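Local coordinates for NIF3-related protein (Bacillus cereus, PDB 2GX8), which is of unknown biochemical function but binds zinc ions at a dimetal site of the NIF3 family and carries an additional, probably regulatory domain, at residues V310-G315 / V331-D336; A297-K302 / N351-G356. All blocks are in the same frame, centred on the assembly; numbering follows the deposited sequence.

Contact 1. Residues V310-G315 / V331-D336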
loop_
_atom_site.group_PDB
_atom_site.type_symbol
_atom_site.label_atom_id
_atom_site.label_comp_id
_atom_site.label_asym_id
_atom_site.label_seq_id
_atom_site.Cartn_x
_atom_site.Cartn_y
_atom_site.Cartn_z
ATOM N N VAL C 310 -37.376 6.093 14.740
ATOM C CA VAL C 310 -36.990 5.648 13.429
ATOM C C VAL C 310 -35.748 6.360 12.904
ATOM O O VAL C 310 -35.628 7.581 13.006
ATOM C CB VAL C 310 -38.134 5.986 12.440
ATOM C CG1 VAL C 310 -37.785 5.592 11.007
ATOM C CG2 VAL C 310 -39.452 5.358 12.885
ATOM N N ALA C 311 -34.840 5.583 12.322
ATOM C CA ALA C 311 -33.652 6.122 11.661
ATOM C C ALA C 311 -33.874 5.970 10.155
ATOM O O ALA C 311 -34.416 4.974 9.708
ATOM C CB ALA C 311 -32.388 5.358 12.108
ATOM N N VAL C 312 -33.524 6.972 9.372
ATOM C CA VAL C 312 -33.605 6.819 7.893
ATOM C C VAL C 312 -32.356 7.328 7.217
ATOM O O VAL C 312 -31.791 8.309 7.643
ATOM C CB VAL C 312 -34.887 7.458 7.263
ATOM C CG1 VAL C 312 -35.125 8.868 7.782
ATOM C CG2 VAL C 312 -34.822 7.418 5.736
ATOM N N LEU C 313 -31.901 6.640 6.187
ATOM C CA LEU C 313 -30.747 7.095 5.454
ATOM C C LEU C 313 -30.984 6.677 3.998
ATOM O O LEU C 313 -30.939 5.487 3.671
ATOM C CB LEU C 313 -29.479 6.484 6.051
ATOM C CG LEU C 313 -28.121 7.014 5.575
ATOM C CD1 LEU C 313 -27.080 6.620 6.575
ATOM C CD2 LEU C 313 -27.726 6.519 4.224
ATOM N N GLY C 314 -31.255 7.634 3.119
ATOM C CA GLY C 314 -31.556 7.276 1.732
ATOM C C GLY C 314 -30.318 6.714 1.080
ATOM O O GLY C 314 -29.228 7.177 1.385
ATOM N N GLY C 315 -30.456 5.726 0.196
ATOM C CA GLY C 315 -29.268 5.182 -0.484
ATOM C C GLY C 315 -28.736 3.956 0.241
ATOM O O GLY C 315 -29.490 3.313 0.975
ATOM N N VAL C 331 -36.226 0.910 14.544
ATOM C CA VAL C 331 -36.275 0.470 13.167
ATOM C C VAL C 331 -35.380 1.377 12.318
ATOM O O VAL C 331 -35.244 2.559 12.599
ATOM C CB VAL C 331 -37.723 0.526 12.613
ATOM C CG1 VAL C 331 -38.215 1.922 12.599
ATOM C CG2 VAL C 331 -37.809 -0.055 11.193
ATOM N N TYR C 332 -34.799 0.829 11.265
ATOM C CA TYR C 332 -33.919 1.596 10.383
ATOM C C TYR C 332 -34.389 1.481 8.928
ATOM O O TYR C 332 -34.477 0.398 8.397
ATOM C CB TYR C 332 -32.473 1.117 10.590
ATOM C CG TYR C 332 -31.359 1.784 9.762
ATOM C CD1 TYR C 332 -30.269 1.032 9.329
ATOM C CD2 TYR C 332 -31.392 3.152 9.421
ATOM C CE1 TYR C 332 -29.217 1.613 8.586
ATOM C CE2 TYR C 332 -30.321 3.755 8.641
ATOM C CZ TYR C 332 -29.255 2.962 8.238
ATOM O OH TYR C 332 -28.181 3.473 7.493
ATOM N N VAL C 333 -34.678 2.607 8.286
ATOM C CA VAL C 333 -35.154 2.624 6.909
ATOM C C VAL C 333 -34.037 3.035 5.973
ATOM O O VAL C 333 -33.690 4.202 5.937
ATOM C CB VAL C 333 -36.287 3.659 6.718
ATOM C CG1 VAL C 333 -36.738 3.691 5.269
ATOM C CG2 VAL C 333 -37.435 3.354 7.622
ATOM N N THR C 334 -33.517 2.093 5.182
ATOM C CA THR C 334 -32.407 2.366 4.263
ATOM C C THR C 334 -32.421 1.398 3.075
ATOM O O THR C 334 -33.087 0.366 3.136
ATOM C CB THR C 334 -31.063 2.266 5.037
ATOM O OG1 THR C 334 -29.975 2.795 4.255
ATOM C CG2 THR C 334 -30.793 0.829 5.491
ATOM N N GLY C 335 -31.681 1.699 2.006
ATOM C CA GLY C 335 -31.642 0.829 0.840
ATOM C C GLY C 335 -30.452 -0.108 0.781
ATOM O O GLY C 335 -29.520 -0.026 1.588
ATOM N N ASP C 336 -30.505 -1.024 -0.175
ATOM C CA ASP C 336 -29.410 -1.953 -0.466
ATOM C C ASP C 336 -28.966 -2.846 0.664
ATOM O O ASP C 336 -27.809 -3.200 0.758
ATOM C CB ASP C 336 -28.218 -1.174 -1.013
ATOM C CG ASP C 336 -28.503 -0.561 -2.361
ATOM O OD1 ASP C 336 -29.303 -1.176 -3.112
ATOM O OD2 ASP C 336 -27.926 0.536 -2.658
#

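Contact 2. Residues A297-K302 / N351-G356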
loop_
_atom_site.group_PDB
_atom_site.type_symbol
_atom_site.label_atom_id
_atom_site.label_comp_id
_atom_site.label_asym_id
_atom_site.label_seq_id
_atom_site.Cartn_x
_atom_site.Cartn_y
_atom_site.Cartn_z
ATOM N N ALA C 297 -41.489 -3.709 -0.125
ATOM C CA ALA C 297 -40.304 -3.479 0.716
ATOM C C ALA C 297 -39.858 -4.814 1.319
ATOM O O ALA C 297 -40.601 -5.794 1.258
ATOM C CB ALA C 297 -40.588 -2.447 1.841
ATOM N N ARG C 298 -38.638 -4.860 1.858
ATOM C CA ARG C 298 -38.151 -6.029 2.602
ATOM C C ARG C 298 -38.035 -5.556 4.042
ATOM O O ARG C 298 -37.625 -4.408 4.301
ATOM C CB ARG C 298 -36.795 -6.518 2.083
ATOM C CG ARG C 298 -36.837 -6.937 0.644
ATOM C CD ARG C 298 -35.486 -7.449 0.154
ATOM N NE ARG C 298 -34.507 -6.393 0.161
ATOM C CZ ARG C 298 -33.198 -6.597 0.118
ATOM N NH1 ARG C 298 -32.727 -7.840 0.089
ATOM N NH2 ARG C 298 -32.357 -5.567 0.138
ATOM N N VAL C 299 -38.395 -6.424 4.976
ATOM C CA VAL C 299 -38.364 -6.098 6.378
ATOM C C VAL C 299 -37.534 -7.093 7.193
ATOM O O VAL C 299 -37.677 -8.302 7.037
ATOM C CB VAL C 299 -39.804 -6.086 6.958
ATOM C CG1 VAL C 299 -39.778 -5.831 8.426
ATOM C CG2 VAL C 299 -40.654 -5.025 6.280
ATOM N N VAL C 300 -36.693 -6.578 8.081
ATOM C CA VAL C 300 -35.918 -7.428 8.961
ATOM C C VAL C 300 -36.432 -7.241 10.380
ATOM O O VAL C 300 -36.418 -6.135 10.885
ATOM C CB VAL C 300 -34.420 -7.059 8.954
ATOM C CG1 VAL C 300 -33.637 -8.011 9.855
ATOM C CG2 VAL C 300 -33.876 -7.105 7.557
ATOM N N GLY C 301 -36.899 -8.317 11.011
ATOM C CA GLY C 301 -37.380 -8.264 12.398
ATOM C C GLY C 301 -38.744 -8.894 12.546
ATOM O O GLY C 301 -39.368 -9.253 11.556
ATOM N N LYS C 302 -39.216 -9.039 13.774
ATOM C CA LYS C 302 -40.541 -9.572 14.003
ATOM C C LYS C 302 -41.587 -8.485 13.751
ATOM O O LYS C 302 -41.624 -7.491 14.458
ATOM C CB LYS C 302 -40.625 -10.095 15.438
ATOM C CG LYS C 302 -39.617 -11.208 15.675
ATOM C CD LYS C 302 -39.249 -11.387 17.142
ATOM C CE LYS C 302 -38.060 -12.352 17.233
ATOM N NZ LYS C 302 -37.271 -12.187 18.477
ATOM N N ASN C 351 -34.525 -3.403 13.895
ATOM C CA ASN C 351 -35.418 -3.734 12.818
ATOM C C ASN C 351 -35.034 -2.913 11.603
ATOM O O ASN C 351 -34.383 -1.879 11.735
ATOM C CB ASN C 351 -36.836 -3.427 13.220
ATOM C CG ASN C 351 -37.296 -4.277 14.367
ATOM O OD1 ASN C 351 -36.761 -5.367 14.612
ATOM N ND2 ASN C 351 -38.302 -3.810 15.057
ATOM N N ILE C 352 -35.435 -3.377 10.426
ATOM C CA ILE C 352 -35.083 -2.697 9.207
ATOM C C ILE C 352 -36.224 -2.759 8.243
ATOM O O ILE C 352 -36.918 -3.754 8.177
ATOM C CB ILE C 352 -33.860 -3.374 8.515
ATOM C CG1 ILE C 352 -32.743 -3.617 9.541
ATOM C CG2 ILE C 352 -33.398 -2.593 7.272
ATOM C CD1 ILE C 352 -31.444 -3.132 9.131
ATOM N N VAL C 353 -36.454 -1.661 7.541
ATOM C CA VAL C 353 -37.369 -1.670 6.422
ATOM C C VAL C 353 -36.532 -1.142 5.250
ATOM O O VAL C 353 -35.947 -0.103 5.366
ATOM C CB VAL C 353 -38.559 -0.770 6.619
ATOM C CG1 VAL C 353 -39.383 -0.817 5.376
ATOM C CG2 VAL C 353 -39.421 -1.237 7.873
ATOM N N ASP C 354 -36.497 -1.867 4.140
ATOM C CA ASP C 354 -35.702 -1.509 2.959
ATOM C C ASP C 354 -36.704 -1.244 1.858
ATOM O O ASP C 354 -37.180 -2.167 1.207
ATOM C CB ASP C 354 -34.778 -2.670 2.565
ATOM C CG ASP C 354 -33.882 -2.366 1.378
ATOM O OD1 ASP C 354 -34.077 -1.348 0.685
ATOM O OD2 ASP C 354 -32.925 -3.148 1.131
ATOM N N PRO C 355 -37.011 0.029 1.627
ATOM C CA PRO C 355 -37.940 0.363 0.569
ATOM C C PRO C 355 -37.205 0.517 -0.762
ATOM O O PRO C 355 -37.835 0.789 -1.767
ATOM C CB PRO C 355 -38.484 1.710 1.023
ATOM C CG PRO C 355 -37.356 2.343 1.815
ATOM C CD PRO C 355 -36.477 1.227 2.310
ATOM N N GLY C 356 -35.882 0.335 -0.777
ATOM C CA GLY C 356 -35.101 0.462 -1.995
ATOM C C GLY C 356 -34.376 1.792 -2.045
ATOM O O GLY C 356 -34.867 2.818 -1.548
HETATM O O HOH W 1 -35.853 -3.966 -0.939
HETATM O O HOH W 2 -37.587 -7.988 15.736
#

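Contact 1. Residues V310-G315 / V331-D336
Ala311 sits between Val331 and Val333 of the neighbouring parallel strand and bonds to both: its N reaches Val331 O at 3.1 Å, and its O receives Val333 N at 2.8 Å. Val333 O takes Leu313 N, and the short strand axes, 4.6 Å apart and 12° from parallel, confirm the regular pairing. Packing is tight here. On one face Val310 CG2 meets Val331 CG1 at 3.7 Å, with Phe284 of helix 281-292 covering them. On the other, the Tyr332 ring turns its edge to Ala311, CD2 lying 3.6 Å from Ala311 CB, while Thr334 CG2 rests over one ring face; the phenol oxygen passes alongside Leu313 and bonds to Gly317 O. Past Leu313, still buried, the regular parallel bonding gives way. OG1 of Thr334, set anti to the backbone N (chi1 -168°), donates a hydrogen bond to Leu313 O at 2.9 Å in the carbonyl plane, and Gly335 N bonds to Gly315 O with a bent 137° at the hydrogen. Gly315 lies near a bound zinc ion, and Asp336 OD2 holds ND1 of the zinc ligand His357. The strands, joined through helix 321-326, form a beta-alpha-beta crossover with C-terminal ends directed toward the metal site.

Contact 2. Residues A297-K302 / N351-G356
Arg298 and Asp354 are brought together by two torsions: the arginine chain bends at chi3 (-65°), and the aspartate extends its carboxyl carbon anti to its backbone N (chi1 -178°). The two side chains then run alongside each other on one face of the sheet, and Arg298 NH2 forms a salt bridge with Asp354 OD2 at 2.7 Å. Its geometry is not the flat, two-pronged kind: the guanidinium and carboxylate planes stand 53° apart, and one nitrogen meets OD2 from above the carboxylate plane. The backbone of Met337 ties in both partners, its N donating to OD2 and its O accepting from NH2. Asp354 OD1 has a separate task, accepting Gly356 N at 2.9 Å in an Asx turn that leads the chain out of the strand.

The backbones that carry these side chains run antiparallel. Arg298 and Asp354 form a hydrogen-bonded pair, with Asp354 N to Arg298 O at 2.8 Å, as do Val300 and Ile352; Val299 and Val353 between them form a non-hydrogen-bonded pair. A water accepts from Arg298 NE at 3.0 Å and donates to Asp354 O at 3.1 Å, linking side chain to backbone. Val300 and Ile352 lie side by side, CB to CB 3.8 Å, against helix 339-348, whereas Val353, whose side chain is on the other face, meets Ala297 CB with its CG1 at 4.1 Å. Past the strand end, direct bonding gives way to a second water joining Lys302 N to Asn351 OD1.

Strand 298-300 continues the sheet into a second subunit, where Phe394 of that chain makes a cation-pi contact with Arg298. One guanidinium therefore serves a carboxylate, a carbonyl and an aromatic ring, so the buried charge pair, probably ionised on both sides, lies where this sheet meets the second subunit and has partners in both chains.

Contacts 1 and 2 are neighbouring parts of one sheet, joined by the pairing of strands 331-335 and 351-354: Tyr332 N lies 2.8 Å from Asn351 O and Tyr332 O 3.0 Å from Val353 N, distances consistent with parallel backbone bonding. In sequence, the residues of contact 1 fall between the two segments of contact 2. Their centres are 9 Å apart, yet their settings differ. Every touching residue of contact 1 is buried, and close to zinc it combines backbone bonds and apolar packing with one cross-strand hydroxyl bond. Contact 2, antiparallel, reaches solvent and uses a salt bridge and waters. Contact 1 meets the second subunit at Asp336 alone, whereas contact 2 meets it along strand 298-300. Helix 281-292 packs against residues of both.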